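Local structure of 4'-phospho-dehydrooxetanocin synthase (Bacillus megaterium, 5UL3) at residues Y534-M540 / R634-F639; S452-I456 / F492-A498; G606-I611 / R720-L725. The protein catalyses the oxidative ring contraction of dAMP to an oxetane aldehyde in oxetanocin A biosynthesis, using a [4Fe-4S] cluster, S-adenosylmethionine and cobalamin. All blocks are in the same frame, centred on the assembly; numbering follows the deposited sequence. Where two conformers were deposited one is given.

In the fold
Contact 2 closes first along the chain: it joins helix 452-464 to the end of helix 484-493 inside the radical SAM core. Contact 1 follows, setting the 534-540 loop of the radical SAM core region against helix 620-648 of the C-terminal helix bundle. Contact 3 lies wholly within the bundle, and its segments alternate with those of contact 1. The centres of contacts 1 and 2 are about 14 Å apart and the two touch, Leu493 and Glu494 meeting residues of contact 1; those of contacts 1 and 3 are about 19 Å apart, linked by the consecutive helices 588-617 and 620-648. Contact 1 thus joins core to bundle, with contact 2 in the former and contact 3 in the latter.

Contact 1. Residues Y534-M540 / R634-F639; sequences YTIVSYM and REISHF. With EDO (1,2-ethanediol), chain B; EDO (1,2-ethanediol), chain I; EDO (1,2-ethanediol), chain H; EDO (1,2-ethanediol), chain T.
The ring of Tyr534 lies on the imidazole of His638 as an offset stack, centroids 4.3 Å apart and planes only 16° from parallel, with Tyr534 CD2 over the middle of the imidazole. His638 CB also sits squarely above the tyrosine ring as a CH-pi donor. A chi1 of 64°, with CG between the backbone N and the carbonyl carbon, aims the ring at helix 620-648 and carries OH on to Phe639 CE2. Arg634 CD meets the ring at its edge. Met540 adds to this tightly packed part, its bent chain bringing CE to 3.6 Å from His638 CB and SD to 3.5 Å from Arg634 NH1. An ethanediol oxygen meets His638 ND1 at the imidazole edge, and NE2 bonds Glu494. At the outer end of the Tyr534 ring a water bridges OH and Glu635 OE1.

Arg634 folds at chi3 and presents NH1 to the loop. Its bond to Val537 O is nearly straight, 2.8 Å at 167°, in the guanidinium plane and on a carbonyl lone pair; the 3.1 Å bond from the same NH1 to Tyr534 O is weak. Thr535 O lies over one guanidinium face. The other side is looser and wet: one ethanediol lies over the opposite face, a second takes bonds from NE and NH2 with its two oxygens, and a water joins NH2 to Ser538 O.

Behind the loop, Val537 packs on Leu493 of helix 484-493 and on Ile471 and Phe473 of strand 470-473. Helix 620-648 is covered in turn by helix 652-664, where Phe661 meets the ring of Phe639.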
# COMPACT_ATOMS: atom_id res chain seq x y z
N TYR A 534 8.56 0.35 22.13
CA TYR A 534 7.20 0.82 21.87
C TYR A 534 7.17 2.20 21.22
O TYR A 534 6.16 2.54 20.60
CB TYR A 534 6.33 0.82 23.14
CG TYR A 534 6.75 1.75 24.26
CD1 TYR A 534 6.56 3.13 24.17
CD2 TYR A 534 7.25 1.23 25.46
CE1 TYR A 534 6.93 3.98 25.23
CE2 TYR A 534 7.61 2.08 26.53
CZ TYR A 534 7.45 3.45 26.39
OH TYR A 534 7.82 4.27 27.45
N THR A 535 8.27 2.96 21.29
CA THR A 535 8.28 4.27 20.64
C THR A 535 8.17 4.19 19.12
O THR A 535 7.81 5.19 18.49
CB THR A 535 9.54 5.07 21.03
OG1 THR A 535 10.73 4.39 20.61
CG2 THR A 535 9.60 5.31 22.55
N ILE A 536 8.43 3.04 18.49
CA ILE A 536 8.32 2.94 17.04
C ILE A 536 7.15 2.05 16.60
O ILE A 536 7.05 1.70 15.41
CB ILE A 536 9.64 2.47 16.40
CG1 ILE A 536 10.01 1.07 16.90
CG2 ILE A 536 10.77 3.45 16.70
CD1 ILE A 536 11.04 0.37 16.03
N VAL A 537 6.24 1.72 17.52
CA VAL A 537 5.06 0.94 17.17
C VAL A 537 4.11 1.80 16.36
O VAL A 537 3.81 2.94 16.74
CB VAL A 537 4.37 0.39 18.44
CG1 VAL A 537 2.97 -0.10 18.12
CG2 VAL A 537 5.21 -0.74 19.03
N SER A 538 3.64 1.27 15.23
CA SER A 538 2.79 2.02 14.32
C SER A 538 1.44 2.35 14.96
O SER A 538 0.93 3.47 14.81
CB SER A 538 2.59 1.23 13.03
OG SER A 538 1.66 1.87 12.17
N TYR A 539 0.85 1.40 15.68
CA TYR A 539 -0.47 1.57 16.27
C TYR A 539 -0.45 0.89 17.63
O TYR A 539 -0.31 -0.34 17.71
CB TYR A 539 -1.56 0.98 15.38
CG TYR A 539 -2.98 1.27 15.84
CD1 TYR A 539 -3.57 0.53 16.86
CD2 TYR A 539 -3.72 2.27 15.23
CE1 TYR A 539 -4.86 0.78 17.26
CE2 TYR A 539 -5.03 2.53 15.64
CZ TYR A 539 -5.59 1.77 16.65
OH TYR A 539 -6.88 2.02 17.06
N MET A 540 -0.59 1.68 18.69
CA MET A 540 -0.46 1.16 20.04
C MET A 540 -1.71 0.38 20.45
O MET A 540 -2.84 0.74 20.08
CB MET A 540 -0.24 2.31 21.02
CG MET A 540 1.05 3.09 20.82
SD MET A 540 2.49 2.21 21.39
CE MET A 540 2.25 2.31 23.17
N ARG A 634 1.79 8.41 24.17
CA ARG A 634 2.18 7.04 23.83
C ARG A 634 2.70 6.32 25.06
O ARG A 634 2.37 5.15 25.29
CB ARG A 634 3.25 7.06 22.73
CG ARG A 634 3.77 5.68 22.37
CD ARG A 634 4.99 5.80 21.45
NE ARG A 634 4.68 6.39 20.14
CZ ARG A 634 4.31 5.69 19.07
NH1 ARG A 634 4.19 4.35 19.13
NH2 ARG A 634 4.07 6.32 17.94
N GLU A 635 3.52 6.99 25.85
CA GLU A 635 4.03 6.43 27.09
C GLU A 635 2.89 6.08 28.04
O GLU A 635 2.83 4.97 28.58
CB GLU A 635 4.99 7.46 27.69
CG GLU A 635 5.80 7.07 28.88
CD GLU A 635 6.78 8.18 29.23
OE1 GLU A 635 7.76 8.37 28.47
OE2 GLU A 635 6.55 8.91 30.22
N ILE A 636 1.95 7.00 28.23
CA ILE A 636 0.81 6.74 29.11
C ILE A 636 -0.02 5.58 28.59
O ILE A 636 -0.51 4.75 29.36
CB ILE A 636 -0.05 8.01 29.28
CG1 ILE A 636 0.75 9.14 29.95
CG2 ILE A 636 -1.31 7.71 30.09
CD1 ILE A 636 0.01 10.50 29.89
N SER A 637 -0.19 5.50 27.26
CA SER A 637 -0.96 4.41 26.67
C SER A 637 -0.25 3.06 26.85
O SER A 637 -0.92 2.04 27.07
CB SER A 637 -1.21 4.68 25.19
OG SER A 637 -2.01 5.84 25.02
N HIS A 638 1.07 3.03 26.72
CA HIS A 638 1.78 1.78 26.96
C HIS A 638 1.60 1.32 28.40
O HIS A 638 1.29 0.15 28.66
CB HIS A 638 3.27 1.91 26.65
CG HIS A 638 4.05 0.71 27.09
ND1 HIS A 638 4.14 -0.44 26.32
CD2 HIS A 638 4.72 0.44 28.24
CE1 HIS A 638 4.84 -1.35 26.97
NE2 HIS A 638 5.20 -0.84 28.14
N PHE A 639 1.82 2.21 29.35
CA PHE A 639 1.80 1.76 30.73
C PHE A 639 0.39 1.60 31.27
O PHE A 639 0.22 0.99 32.33
CB PHE A 639 2.65 2.70 31.59
CG PHE A 639 4.11 2.51 31.38
CD1 PHE A 639 4.73 1.34 31.81
CD2 PHE A 639 4.87 3.45 30.71
CE1 PHE A 639 6.10 1.13 31.60
CE2 PHE A 639 6.22 3.25 30.49
CZ PHE A 639 6.84 2.09 30.93
C1 EDO B . 0.55 6.73 18.56
O1 EDO B . 0.82 6.67 19.97
C2 EDO B . 0.49 5.31 17.97
O2 EDO B . -0.64 4.59 18.51
C1 EDO I . -3.72 3.79 18.88
O1 EDO I . -3.17 3.46 20.15
C2 EDO I . -3.84 5.31 18.77
O2 EDO I . -2.66 5.93 19.32
C1 EDO H . 2.08 -1.18 23.52
O1 EDO H . 3.37 -0.62 23.79
C2 EDO H . 2.05 -1.56 22.04
O2 EDO H . 0.82 -2.22 21.77
C1 EDO T . 5.38 10.20 19.26
O1 EDO T . 5.79 8.98 19.90
C2 EDO T . 4.97 9.91 17.83
O2 EDO T . 3.78 9.12 17.86
O HOH W 1 8.57 7.02 26.06
O HOH W 2 2.76 5.66 15.38

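Contact 2. Residues S452-I456 / F492-A498; sequences SEQNI and FLERTDA
Arg495 NH2 is shared by two carboxylates, bonding Glu453 OE2 at 3.1 Å and Asp497 OD2 at 2.7 Å, as part of a salt-bridge network. NH1 completes the end-on grip on Glu453 with a short, nearly straight bond to OE1, 2.7 Å at 170°. The two flat groups are not coplanar: their planes stand 39° apart, and OE1 is met from above the carboxylate plane although it lies close to that of the guanidinium. A bend at chi2 (71°) turns the end of Glu453 back to the arginine, even though its CB starts out away from the opposing segment.

The same guanidinium holds Asp497 side-on, NE to OD1 and NH2 to OD2. Glu453 OE2 and Asp497 OD2 come within 5.1 Å of each other, and the shared positive charge probably offsets their mutual repulsion. Four bonds in all fix the rotation of the guanidinium and tie the turn after helix 484-493 to helix 452-464.

Beneath this polar network sits Ile456. Its CG1 rests on one face of the guanidinium, nearest NH1, while its CD1 touches Phe492 CE1 at 3.5 Å, Ala498 CB at 3.7 Å and Arg495 CD. Phe492 continues the apolar layer towards Asn455 CB. Phe492 CD1, nearer the base of the ring, comes within 3.2 Å of Ser452 OG, which is hydrogen-bonded to Gly438 O.

Both segments belong to the radical SAM core. Asn455 and Phe492 press on Val435 of strand 432-436, next to Glu436, which binds S-adenosylmethionine. Arg460 of helix 452-464 reaches Asp497 O, and on the bundle side Leu493 and Glu494 touch helix 620-648.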
# COMPACT_ATOMS: atom_id res chain seq x y z
N SER A 452 11.34 -13.58 19.60
CA SER A 452 11.44 -12.27 20.23
C SER A 452 12.85 -11.70 20.10
O SER A 452 13.04 -10.57 19.65
CB SER A 452 11.04 -12.38 21.70
OG SER A 452 10.92 -11.10 22.27
N GLU A 453 13.87 -12.48 20.49
CA GLU A 453 15.23 -11.95 20.43
C GLU A 453 15.65 -11.64 18.99
O GLU A 453 16.38 -10.67 18.74
CB GLU A 453 16.22 -12.91 21.08
CG GLU A 453 17.56 -12.26 21.42
CD GLU A 453 17.47 -11.27 22.58
OE1 GLU A 453 16.54 -11.40 23.41
OE2 GLU A 453 18.33 -10.36 22.67
N GLN A 454 15.22 -12.47 18.03
CA GLN A 454 15.54 -12.20 16.63
C GLN A 454 14.96 -10.87 16.18
O GLN A 454 15.59 -10.13 15.42
CB GLN A 454 15.02 -13.32 15.75
CG GLN A 454 15.13 -13.12 14.25
CD GLN A 454 14.51 -14.32 13.51
OE1 GLN A 454 13.81 -15.10 14.13
NE2 GLN A 454 14.77 -14.44 12.22
N ASN A 455 13.75 -10.55 16.64
CA ASN A 455 13.15 -9.26 16.29
C ASN A 455 13.97 -8.11 16.86
O ASN A 455 14.20 -7.11 16.17
CB ASN A 455 11.71 -9.21 16.81
CG ASN A 455 10.76 -10.01 15.95
OD1 ASN A 455 10.88 -10.03 14.73
ND2 ASN A 455 9.79 -10.65 16.58
N ILE A 456 14.40 -8.22 18.12
CA ILE A 456 15.25 -7.19 18.72
C ILE A 456 16.49 -6.95 17.86
O ILE A 456 16.84 -5.81 17.54
CB ILE A 456 15.65 -7.60 20.16
CG1 ILE A 456 14.44 -7.56 21.10
CG2 ILE A 456 16.80 -6.72 20.66
CD1 ILE A 456 13.90 -6.13 21.35
N PHE A 492 9.10 -7.06 26.02
CA PHE A 492 9.71 -6.79 24.72
C PHE A 492 9.65 -5.31 24.36
O PHE A 492 10.66 -4.71 23.97
CB PHE A 492 9.01 -7.63 23.64
CG PHE A 492 9.44 -7.30 22.22
CD1 PHE A 492 10.54 -7.94 21.64
CD2 PHE A 492 8.74 -6.39 21.46
CE1 PHE A 492 10.92 -7.67 20.33
CE2 PHE A 492 9.13 -6.10 20.15
CZ PHE A 492 10.22 -6.75 19.59
N LEU A 493 8.47 -4.71 24.47
CA LEU A 493 8.25 -3.33 24.07
C LEU A 493 9.01 -2.33 24.95
O LEU A 493 9.29 -1.22 24.49
CB LEU A 493 6.76 -3.01 24.10
CG LEU A 493 5.96 -3.76 23.02
CD1 LEU A 493 4.52 -3.71 23.39
CD2 LEU A 493 6.18 -3.10 21.65
N GLU A 494 9.33 -2.70 26.18
CA GLU A 494 10.09 -1.85 27.08
C GLU A 494 11.60 -2.00 26.92
O GLU A 494 12.35 -1.27 27.57
CB GLU A 494 9.69 -2.14 28.54
CG GLU A 494 8.31 -1.61 28.87
CD GLU A 494 7.71 -2.21 30.13
OE1 GLU A 494 8.49 -2.55 31.05
OE2 GLU A 494 6.47 -2.36 30.17
N ARG A 495 12.08 -2.90 26.06
CA ARG A 495 13.52 -3.09 25.91
C ARG A 495 14.16 -1.83 25.33
O ARG A 495 13.65 -1.24 24.37
CB ARG A 495 13.82 -4.30 25.04
CG ARG A 495 13.57 -5.60 25.79
CD ARG A 495 14.01 -6.80 25.02
NE ARG A 495 15.45 -6.83 24.83
CZ ARG A 495 16.10 -7.90 24.40
NH1 ARG A 495 15.43 -9.02 24.14
NH2 ARG A 495 17.41 -7.86 24.23
N THR A 496 15.28 -1.42 25.92
CA THR A 496 16.02 -0.25 25.47
C THR A 496 17.34 -0.62 24.81
O THR A 496 18.15 0.26 24.50
CB THR A 496 16.26 0.71 26.65
OG1 THR A 496 16.90 0.01 27.73
CG2 THR A 496 14.93 1.26 27.15
N ASP A 497 17.58 -1.91 24.57
CA ASP A 497 18.80 -2.35 23.90
C ASP A 497 18.55 -2.74 22.45
O ASP A 497 19.35 -3.48 21.87
CB ASP A 497 19.44 -3.50 24.66
CG ASP A 497 18.56 -4.73 24.71
OD1 ASP A 497 17.33 -4.58 24.57
OD2 ASP A 497 19.10 -5.84 24.89
N ALA A 498 17.47 -2.25 21.85
CA ALA A 498 17.14 -2.55 20.47
C ALA A 498 17.40 -1.38 19.54
O ALA A 498 18.04 -1.54 18.50
CB ALA A 498 15.67 -2.99 20.36

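Contact 3. Residues G606-I611 / R720-L725; sequences GVMYTI and RLHNTL
Val607 CG2 pushes into the backbone of helix 720-730 beside Thr724, 3.3 Å from Thr724 O and close to its CB. One turn along, Thr610 makes the second bump: its CG2 rests against Arg720 CG and Leu721 N, both 3.6 Å away, with Leu721 CB just beyond. Coming the other way, Thr724 CG2 settles against Thr610 OG1, at 3.7 Å, and the carbonyl oxygen of Gly606.

This is an antiparallel helix pair of the C-terminal helix bundle, the axes 8.9 Å apart and crossing at -163°. Val607 CA and Thr724 CA lie 5.3 Å from each other. Both threonine hydroxyls are turned back onto their own helices: Thr610 OG1 bonds Gly606 O at 2.7 Å, and Thr724 OG1 bonds Arg720 O, each joining the backbone N-H from the opposite face of the carbonyl plane. While so bonded, Thr610 OG1 also lies against Arg720 CG, 3.3 Å away.

On the buried flank, Leu721 CD1 meets Ile611 CG1 and Leu725 CD2 meets Val607 CG1, with Leu701 and Val704 of helix 683-709 adjoining Val607 and Leu721.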
# COMPACT_ATOMS: atom_id res chain seq x y z
N GLY A 606 -10.13 12.46 19.75
CA GLY A 606 -10.36 13.82 19.26
C GLY A 606 -9.23 14.76 19.60
O GLY A 606 -8.73 15.50 18.74
N VAL A 607 -8.80 14.75 20.87
CA VAL A 607 -7.72 15.63 21.31
C VAL A 607 -6.40 15.23 20.65
O VAL A 607 -5.66 16.09 20.17
CB VAL A 607 -7.62 15.61 22.85
CG1 VAL A 607 -6.44 16.44 23.30
CG2 VAL A 607 -8.89 16.13 23.48
N MET A 608 -6.09 13.93 20.61
CA MET A 608 -4.82 13.54 20.01
C MET A 608 -4.82 13.74 18.49
O MET A 608 -3.77 14.09 17.91
CB MET A 608 -4.48 12.09 20.35
CG MET A 608 -4.18 11.88 21.83
SD MET A 608 -3.14 13.16 22.60
CE MET A 608 -1.68 13.11 21.54
N TYR A 609 -5.96 13.55 17.83
CA TYR A 609 -6.03 13.89 16.41
C TYR A 609 -5.75 15.37 16.20
O TYR A 609 -5.04 15.76 15.27
CB TYR A 609 -7.39 13.52 15.84
CG TYR A 609 -7.62 13.93 14.40
CD1 TYR A 609 -7.29 13.08 13.35
CD2 TYR A 609 -8.17 15.17 14.09
CE1 TYR A 609 -7.50 13.45 12.03
CE2 TYR A 609 -8.38 15.55 12.77
CZ TYR A 609 -8.05 14.68 11.75
OH TYR A 609 -8.26 15.06 10.44
N THR A 610 -6.31 16.21 17.07
CA THR A 610 -6.12 17.66 16.93
C THR A 610 -4.66 18.05 17.14
O THR A 610 -4.10 18.85 16.37
CB THR A 610 -7.03 18.39 17.91
OG1 THR A 610 -8.38 18.00 17.68
CG2 THR A 610 -6.90 19.92 17.74
N ILE A 611 -4.03 17.50 18.18
CA ILE A 611 -2.61 17.75 18.43
C ILE A 611 -1.77 17.32 17.23
O ILE A 611 -0.86 18.04 16.80
CB ILE A 611 -2.18 17.02 19.71
CG1 ILE A 611 -2.75 17.76 20.94
CG2 ILE A 611 -0.64 16.86 19.78
CD1 ILE A 611 -2.64 16.97 22.22
N ARG A 720 -10.21 24.22 17.54
CA ARG A 720 -10.41 22.78 17.68
C ARG A 720 -9.74 22.23 18.94
O ARG A 720 -10.32 21.38 19.63
CB ARG A 720 -9.89 22.06 16.43
CG ARG A 720 -10.14 20.55 16.43
CD ARG A 720 -11.60 20.22 16.15
NE ARG A 720 -12.01 20.67 14.82
CZ ARG A 720 -11.91 19.93 13.72
NH1 ARG A 720 -11.41 18.70 13.79
NH2 ARG A 720 -12.31 20.41 12.55
N LEU A 721 -8.53 22.69 19.27
CA LEU A 721 -7.89 22.17 20.47
C LEU A 721 -8.63 22.62 21.72
O LEU A 721 -8.85 21.83 22.64
CB LEU A 721 -6.41 22.58 20.54
CG LEU A 721 -5.61 21.91 21.66
CD1 LEU A 721 -5.67 20.39 21.57
CD2 LEU A 721 -4.15 22.37 21.69
N HIS A 722 -9.03 23.89 21.78
CA HIS A 722 -9.86 24.34 22.90
C HIS A 722 -11.11 23.49 23.02
O HIS A 722 -11.45 23.00 24.11
CB HIS A 722 -10.24 25.81 22.73
CG HIS A 722 -11.19 26.30 23.78
ND1 HIS A 722 -12.55 26.42 23.55
CD2 HIS A 722 -10.99 26.66 25.07
CE1 HIS A 722 -13.14 26.86 24.65
NE2 HIS A 722 -12.22 27.00 25.59
N ASN A 723 -11.81 23.27 21.91
CA ASN A 723 -13.08 22.54 21.96
C ASN A 723 -12.88 21.08 22.36
O ASN A 723 -13.62 20.56 23.20
CB ASN A 723 -13.80 22.62 20.61
CG ASN A 723 -14.30 24.02 20.28
OD1 ASN A 723 -14.47 24.86 21.17
ND2 ASN A 723 -14.53 24.27 19.00
N THR A 724 -11.89 20.40 21.77
CA THR A 724 -11.70 18.99 22.13
C THR A 724 -11.17 18.84 23.55
O THR A 724 -11.54 17.88 24.24
CB THR A 724 -10.78 18.27 21.13
OG1 THR A 724 -9.49 18.89 21.08
CG2 THR A 724 -11.42 18.26 19.73
N LEU A 725 -10.32 19.76 24.03
CA LEU A 725 -9.89 19.69 25.42
C LEU A 725 -11.09 19.84 26.37
O LEU A 725 -11.25 19.05 27.31
CB LEU A 725 -8.85 20.77 25.71
CG LEU A 725 -7.40 20.57 25.25
CD1 LEU A 725 -6.61 21.87 25.50
CD2 LEU A 725 -6.77 19.41 25.98